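Local coordinates for periplasmic binding protein component of an ABC type zinc uptake transporter (Synechocystis sp., PDB 2OV3) that binds zinc in the periplasm and probably delivers it to the membrane components of an ABC-type zinc uptake transporter, at residues I116-E119 and L120-D124; D126-D129 and Q130-N134; I198-A201 and K202-L206. All coordinates share one frame; numbering follows the deposited sequence.

Interaction 1: I116-E119 and L120-D124; sequences IAKE and LAELD
Lys118 and Glu122, one turn apart near the end of helix 106-123, lean across each other on its exposed side. The lysine CG stands anti to the backbone N (chi1 -175°) and the chain runs straight up to a bend at the last torsion, which turns the ammonium over toward the next turn. There NZ forms a salt bridge of 2.9 Å with Glu122 OE1, arriving nearly along the C-O axis. Glu119 comes to the same carboxylate from beside it: the two glutamates point the same way, their carboxylate planes 81° apart, and Glu119 OE2 lies 2.8 Å from Glu122 OE1. Glu119 OE1 has a long, weak ion pair with Lys78.

On the buried side Ile116 and Leu120 run side by side, with the Ile116 CG2 branch 3.8 Å from Leu120 CD1. Both also lie against Leu16 of helix 10-20, so this flank packs into the first lobe. The backbone bond from Leu120 N to Ile116 O measures 2.8 Å, whereas those from Glu122 N to Lys118 O and from Leu123 N to Glu119 O are weak in the last turn, before Asp124 leaves the helix.

The close approach of two acids would probably raise the pKa of one of them, and the Lys118 ammonium on Glu122 OE1 probably offsets part of the repulsion.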
loop_
_atom_site.group_PDB
_atom_site.type_symbol
_atom_site.label_atom_id
_atom_site.label_comp_id
_atom_site.label_asym_id
_atom_site.label_seq_id
_atom_site.Cartn_x
_atom_site.Cartn_y
_atom_site.Cartn_z
ATOM N N ILE A 116 -9.625 -6.765 10.924
ATOM C CA ILE A 116 -10.873 -6.189 10.431
ATOM C C ILE A 116 -12.054 -7.085 10.754
ATOM O O ILE A 116 -13.071 -6.632 11.277
ATOM C CB ILE A 116 -10.867 -6.014 8.914
ATOM C CG1 ILE A 116 -9.688 -5.140 8.484
ATOM C CG2 ILE A 116 -12.197 -5.433 8.469
ATOM C CD1 ILE A 116 -9.536 -3.889 9.292
ATOM N N ALA A 117 -11.904 -8.357 10.403
ATOM C CA ALA A 117 -12.929 -9.365 10.627
ATOM C C ALA A 117 -13.295 -9.419 12.106
ATOM O O ALA A 117 -14.466 -9.297 12.472
ATOM C CB ALA A 117 -12.420 -10.721 10.156
ATOM N N LYS A 118 -12.284 -9.594 12.951
ATOM C CA LYS A 118 -12.506 -9.648 14.380
ATOM C C LYS A 118 -13.365 -8.456 14.810
ATOM O O LYS A 118 -14.338 -8.616 15.544
ATOM C CB LYS A 118 -11.166 -9.622 15.113
ATOM C CG LYS A 118 -11.267 -9.799 16.613
ATOM C CD LYS A 118 -9.893 -9.743 17.269
ATOM C CE LYS A 118 -9.997 -9.996 18.768
ATOM N NZ LYS A 118 -10.952 -9.044 19.414
ATOM N N GLU A 119 -13.018 -7.269 14.324
ATOM C CA GLU A 119 -13.743 -6.063 14.678
ATOM C C GLU A 119 -15.159 -5.983 14.093
ATOM O O GLU A 119 -16.063 -5.453 14.734
ATOM C CB GLU A 119 -12.915 -4.841 14.278
ATOM C CG GLU A 119 -11.566 -4.789 15.004
ATOM C CD GLU A 119 -11.714 -4.563 16.506
ATOM O OE1 GLU A 119 -11.897 -3.392 16.914
ATOM O OE2 GLU A 119 -11.670 -5.554 17.276
ATOM N N LEU A 120 -15.353 -6.507 12.888
ATOM C CA LEU A 120 -16.664 -6.499 12.270
ATOM C C LEU A 120 -17.596 -7.468 13.006
ATOM O O LEU A 120 -18.808 -7.248 13.086
ATOM C CB LEU A 120 -16.568 -6.881 10.785
ATOM C CG LEU A 120 -15.978 -5.851 9.807
ATOM C CD1 LEU A 120 -15.878 -6.451 8.410
ATOM C CD2 LEU A 120 -16.855 -4.593 9.778
ATOM N N ALA A 121 -17.024 -8.538 13.552
ATOM C CA ALA A 121 -17.803 -9.534 14.283
ATOM C C ALA A 121 -18.237 -9.014 15.644
ATOM O O ALA A 121 -19.149 -9.557 16.260
ATOM C CB ALA A 121 -16.997 -10.809 14.460
ATOM N N GLU A 122 -17.584 -7.961 16.119
ATOM C CA GLU A 122 -17.935 -7.402 17.411
ATOM C C GLU A 122 -19.105 -6.448 17.279
ATOM O O GLU A 122 -19.914 -6.309 18.195
ATOM C CB GLU A 122 -16.743 -6.664 18.010
ATOM C CG GLU A 122 -15.513 -7.523 18.202
ATOM C CD GLU A 122 -14.301 -6.700 18.608
ATOM O OE1 GLU A 122 -13.201 -7.285 18.770
ATOM O OE2 GLU A 122 -14.451 -5.462 18.761
ATOM N N LEU A 123 -19.209 -5.800 16.128
ATOM C CA LEU A 123 -20.289 -4.842 15.908
ATOM C C LEU A 123 -21.519 -5.529 15.368
ATOM O O LEU A 123 -22.645 -5.066 15.553
ATOM C CB LEU A 123 -19.833 -3.772 14.916
ATOM C CG LEU A 123 -18.560 -3.024 15.299
ATOM C CD1 LEU A 123 -18.164 -2.140 14.146
ATOM C CD2 LEU A 123 -18.766 -2.214 16.567
ATOM N N ASP A 124 -21.280 -6.645 14.693
ATOM C CA ASP A 124 -22.341 -7.420 14.077
ATOM C C ASP A 124 -22.135 -8.910 14.341
ATOM O O ASP A 124 -21.770 -9.668 13.437
ATOM C CB ASP A 124 -22.344 -7.145 12.579
ATOM C CG ASP A 124 -23.599 -7.618 11.918
ATOM O OD1 ASP A 124 -24.660 -7.540 12.574
ATOM O OD2 ASP A 124 -23.534 -8.040 10.742
#

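Interaction 2: D126-D129 and Q130-N134; sequences DNRD and QYEAN
Tyr131 sets its ring obliquely against the backbone of the turn that starts helix 128-153: CD1 comes to 3.2 Å from Asn127 O, and CE1 to 3.9 Å from Asn127 CB. Its CG is anti to the carbonyl carbon (chi1 -67°), which carries the ring back past the first turn to Asp124, whose OD2 accepts bonds from both Tyr131 OH and Asn127 ND2. The ring also packs on Leu120 of helix 106-123, and an alanine in place of this tyrosine would probably leave Asp124 without its phenol partner and open a gap between the two helices.

Asn127 is the N-cap residue, but its side chain makes no capping bond; its carbonyl instead accepts the first helical bond, from Tyr131 N at 3.2 Å, and a weak one from Gln130 N. On the outer side Arg128 and Glu132 are paired one turn apart. Glu132 OE1 sits over one face of the guanidinium, 3.4 Å from Arg128 NE and well out of its plane, so the salt bridge rests on charge alone. Asp129 and Gln130 point the same way with carboxylate and amide planes 83° apart, and a water hydrogen-bonds to both, 2.6 Å from Asp129 OD1 and 2.9 Å from Gln130 OE1.

The polar contacts thus divide in character: direct hydrogen bonds join the inner side chains to Asp124, Asp129 and Gln130 are joined indirectly through water, and the Arg128-Glu132 pair, with no N-H aimed at the oxygen, is probably the less strictly fixed in orientation.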
loop_
_atom_site.group_PDB
_atom_site.type_symbol
_atom_site.label_atom_id
_atom_site.label_comp_id
_atom_site.label_asym_id
_atom_site.label_seq_id
_atom_site.Cartn_x
_atom_site.Cartn_y
_atom_site.Cartn_z
ATOM N N ASP A 126 -24.276 -11.437 14.905
ATOM C CA ASP A 126 -25.123 -12.376 14.191
ATOM C C ASP A 126 -24.406 -13.012 13.005
ATOM O O ASP A 126 -24.563 -14.203 12.729
ATOM C CB ASP A 126 -26.412 -11.699 13.706
ATOM C CG ASP A 126 -27.260 -11.158 14.849
ATOM O OD1 ASP A 126 -27.209 -11.736 15.957
ATOM O OD2 ASP A 126 -27.987 -10.159 14.628
ATOM N N ASN A 127 -23.594 -12.220 12.316
ATOM C CA ASN A 127 -22.890 -12.709 11.144
ATOM C C ASN A 127 -21.431 -13.077 11.390
ATOM O O ASN A 127 -20.651 -13.252 10.452
ATOM C CB ASN A 127 -23.026 -11.665 10.048
ATOM C CG ASN A 127 -24.474 -11.351 9.749
ATOM O OD1 ASN A 127 -25.261 -12.251 9.457
ATOM N ND2 ASN A 127 -24.840 -10.082 9.830
ATOM N N ARG A 128 -21.076 -13.207 12.660
ATOM C CA ARG A 128 -19.725 -13.576 13.037
ATOM C C ARG A 128 -19.206 -14.708 12.158
ATOM O O ARG A 128 -18.043 -14.700 11.765
ATOM C CB ARG A 128 -19.698 -14.016 14.495
ATOM C CG ARG A 128 -18.332 -14.464 14.978
ATOM C CD ARG A 128 -18.430 -15.056 16.367
ATOM N NE ARG A 128 -17.132 -15.154 17.023
ATOM C CZ ARG A 128 -16.389 -14.106 17.373
ATOM N NH1 ARG A 128 -16.815 -12.871 17.127
ATOM N NH2 ARG A 128 -15.222 -14.294 17.985
ATOM N N ASP A 129 -20.066 -15.674 11.843
ATOM C CA ASP A 129 -19.659 -16.802 11.013
ATOM C C ASP A 129 -19.241 -16.412 9.599
ATOM O O ASP A 129 -18.204 -16.872 9.117
ATOM C CB ASP A 129 -20.771 -17.863 10.941
ATOM C CG ASP A 129 -22.036 -17.360 10.253
ATOM O OD1 ASP A 129 -22.618 -16.373 10.743
ATOM O OD2 ASP A 129 -22.452 -17.959 9.232
ATOM N N GLN A 130 -20.043 -15.579 8.933
ATOM C CA GLN A 130 -19.725 -15.159 7.566
ATOM C C GLN A 130 -18.376 -14.435 7.530
ATOM O O GLN A 130 -17.581 -14.625 6.609
ATOM C CB GLN A 130 -20.835 -14.263 6.994
ATOM C CG GLN A 130 -22.210 -14.921 7.014
ATOM C CD GLN A 130 -23.251 -14.239 6.119
ATOM O OE1 GLN A 130 -24.457 -14.412 6.323
ATOM N NE2 GLN A 130 -22.795 -13.482 5.125
ATOM N N TYR A 131 -18.118 -13.627 8.554
ATOM C CA TYR A 131 -16.868 -12.893 8.659
ATOM C C TYR A 131 -15.694 -13.853 8.781
ATOM O O TYR A 131 -14.739 -13.772 8.007
ATOM C CB TYR A 131 -16.910 -11.949 9.865
ATOM C CG TYR A 131 -17.907 -10.816 9.701
ATOM C CD1 TYR A 131 -18.872 -10.559 10.674
ATOM C CD2 TYR A 131 -17.905 -10.021 8.556
ATOM C CE1 TYR A 131 -19.811 -9.541 10.507
ATOM C CE2 TYR A 131 -18.838 -9.006 8.383
ATOM C CZ TYR A 131 -19.788 -8.771 9.358
ATOM O OH TYR A 131 -20.721 -7.778 9.182
ATOM N N GLU A 132 -15.764 -14.768 9.744
ATOM C CA GLU A 132 -14.685 -15.735 9.943
ATOM C C GLU A 132 -14.532 -16.613 8.714
ATOM O O GLU A 132 -13.432 -17.057 8.387
ATOM C CB GLU A 132 -14.960 -16.618 11.159
ATOM C CG GLU A 132 -15.021 -15.874 12.479
ATOM C CD GLU A 132 -14.893 -16.800 13.662
ATOM O OE1 GLU A 132 -14.756 -16.297 14.804
ATOM O OE2 GLU A 132 -14.926 -18.035 13.460
ATOM N N ALA A 133 -15.638 -16.862 8.028
ATOM C CA ALA A 133 -15.591 -17.691 6.837
ATOM C C ALA A 133 -14.917 -16.928 5.707
ATOM O O ALA A 133 -13.945 -17.405 5.121
ATOM C CB ALA A 133 -17.000 -18.105 6.430
ATOM N N ASN A 134 -15.443 -15.748 5.398
ATOM C CA ASN A 134 -14.877 -14.927 4.342
ATOM C C ASN A 134 -13.387 -14.712 4.610
ATOM O O ASN A 134 -12.576 -14.723 3.689
ATOM C CB ASN A 134 -15.623 -13.583 4.260
ATOM C CG ASN A 134 -17.041 -13.735 3.716
ATOM O OD1 ASN A 134 -17.330 -14.666 2.963
ATOM N ND2 ASN A 134 -17.921 -12.816 4.077
HETATM O O HOH W 1 -24.316 -15.221 9.150
#

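Interaction 3: I198-A201 and K202-L206; sequences IDTA and KENNL
A Schellman motif closes helix 193-204, and Ala201 is the residue on which it folds back. Asn205 takes a positive phi of 57°, which reverses the chain and brings Leu206 N to within 2.9 Å of Ala201 O in a nearly straight hydrogen bond, while Asn205 N bonds to Lys202 O. Leu206 is thereby turned onto the helix: its CD1 rests 3.7 Å from Ala201 CB, and both side chains lie against Ile162 of strand 160-163.

One turn back, Ile198 and Lys202 run alongside each other. The lysine is extended beyond CG, so that its CE lies 3.8 Å from Ile198 CG2 and its ammonium continues past the apolar branch to a water. That water accepts from Lys202 NZ at 2.9 Å and donates weakly to Asp199 OD1. Ile198 itself packs on Ile223 and Ile227 of helix 218-227. On another flank Thr200 CG2 is 3.3 Å from Asn204 ND2, the two side chains pointing the same way; the threonine OG1 is bonded back to Gln196 O, and Asn204 N bonds to Thr200 O.

The apolar contact between Ala201, before the reversal, and Leu206, beyond it, is the hydrophobic closure characteristic of a Schellman C-cap. Here it finishes the helix that leads into strand 208-212 of the second parallel sheet, in the alternating helix-strand order of an alpha/beta lobe.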
loop_
_atom_site.group_PDB
_atom_site.type_symbol
_atom_site.label_atom_id
_atom_site.label_comp_id
_atom_site.label_asym_id
_atom_site.label_seq_id
_atom_site.Cartn_x
_atom_site.Cartn_y
_atom_site.Cartn_z
ATOM N N ILE A 198 21.822 7.603 -10.124
ATOM C CA ILE A 198 22.013 7.330 -11.546
ATOM C C ILE A 198 23.280 6.534 -11.828
ATOM O O ILE A 198 23.269 5.618 -12.650
ATOM C CB ILE A 198 22.090 8.618 -12.365
ATOM C CG1 ILE A 198 20.781 9.395 -12.225
ATOM C CG2 ILE A 198 22.357 8.288 -13.834
ATOM C CD1 ILE A 198 20.758 10.677 -13.006
ATOM N N ASP A 199 24.377 6.892 -11.174
ATOM C CA ASP A 199 25.623 6.178 -11.404
ATOM C C ASP A 199 25.538 4.765 -10.855
ATOM O O ASP A 199 26.078 3.831 -11.441
ATOM C CB ASP A 199 26.807 6.912 -10.767
ATOM C CG ASP A 199 27.077 8.267 -11.415
ATOM O OD1 ASP A 199 26.805 8.425 -12.634
ATOM O OD2 ASP A 199 27.578 9.167 -10.710
ATOM N N THR A 200 24.848 4.606 -9.734
ATOM C CA THR A 200 24.706 3.288 -9.143
ATOM C C THR A 200 23.884 2.418 -10.084
ATOM O O THR A 200 24.193 1.245 -10.305
ATOM C CB THR A 200 24.011 3.377 -7.780
ATOM O OG1 THR A 200 24.901 3.984 -6.836
ATOM C CG2 THR A 200 23.611 1.992 -7.290
ATOM N N ALA A 201 22.840 3.019 -10.643
ATOM C CA ALA A 201 21.957 2.333 -11.573
ATOM C C ALA A 201 22.727 1.884 -12.816
ATOM O O ALA A 201 22.655 0.724 -13.201
ATOM C CB ALA A 201 20.806 3.255 -11.970
ATOM N N LYS A 202 23.453 2.802 -13.444
ATOM C CA LYS A 202 24.217 2.451 -14.638
ATOM C C LYS A 202 25.165 1.272 -14.397
ATOM O O LYS A 202 25.231 0.350 -15.208
ATOM C CB LYS A 202 25.036 3.642 -15.135
ATOM C CG LYS A 202 24.219 4.799 -15.660
ATOM C CD LYS A 202 25.135 5.869 -16.235
ATOM C CE LYS A 202 24.328 7.004 -16.846
ATOM N NZ LYS A 202 25.181 8.013 -17.544
ATOM N N GLU A 203 25.890 1.309 -13.281
ATOM C CA GLU A 203 26.833 0.250 -12.953
ATOM C C GLU A 203 26.170 -1.080 -12.638
ATOM O O GLU A 203 26.781 -2.129 -12.823
ATOM C CB GLU A 203 27.707 0.657 -11.777
ATOM C CG GLU A 203 28.588 1.847 -12.050
ATOM C CD GLU A 203 29.055 2.512 -10.768
ATOM O OE1 GLU A 203 29.730 3.563 -10.865
ATOM O OE2 GLU A 203 28.740 1.983 -9.672
ATOM N N ASN A 204 24.933 -1.052 -12.154
ATOM C CA ASN A 204 24.249 -2.301 -11.848
ATOM C C ASN A 204 23.350 -2.671 -13.007
ATOM O O ASN A 204 22.608 -3.655 -12.956
ATOM C CB ASN A 204 23.410 -2.191 -10.578
ATOM C CG ASN A 204 24.254 -2.011 -9.342
ATOM O OD1 ASN A 204 25.210 -2.760 -9.102
ATOM N ND2 ASN A 204 23.901 -1.027 -8.537
ATOM N N ASN A 205 23.433 -1.873 -14.061
ATOM C CA ASN A 205 22.630 -2.084 -15.259
ATOM C C ASN A 205 21.130 -2.099 -14.964
ATOM O O ASN A 205 20.389 -2.925 -15.514
ATOM C CB ASN A 205 23.019 -3.397 -15.940
ATOM C CG ASN A 205 22.472 -3.499 -17.360
ATOM O OD1 ASN A 205 22.380 -4.592 -17.930
ATOM N ND2 ASN A 205 22.115 -2.351 -17.941
ATOM N N LEU A 206 20.674 -1.213 -14.085
ATOM C CA LEU A 206 19.248 -1.175 -13.796
ATOM C C LEU A 206 18.621 -0.779 -15.121
ATOM O O LEU A 206 19.133 0.098 -15.815
ATOM C CB LEU A 206 18.934 -0.166 -12.682
ATOM C CG LEU A 206 19.582 -0.508 -11.329
ATOM C CD1 LEU A 206 19.075 0.429 -10.258
ATOM C CD2 LEU A 206 19.279 -1.956 -10.955
HETATM O O HOH W 2 26.439 9.846 -15.661
#

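How the interactions relate
Interactions 1 and 2 adjoin, their centres 9 Å apart, where helix 106-123 ends and helix 128-153 begins; Ala121 packs against Arg128 there. Interaction 3 lies on the opposite side of the chain's centre, about 48 Å from interaction 1 between centres, and belongs to the other lobe. Interactions 1 and 3 are partly buried, each ending a helix with an aliphatic flank turned inward, but only interaction 3 closes with a Schellman reversal. Interaction 2 is mostly surface, with Tyr131 its one buried member. Direct ion pairs mark interactions 1 and 2, whereas interaction 3 links its charges through water. All three lie away from the zinc site.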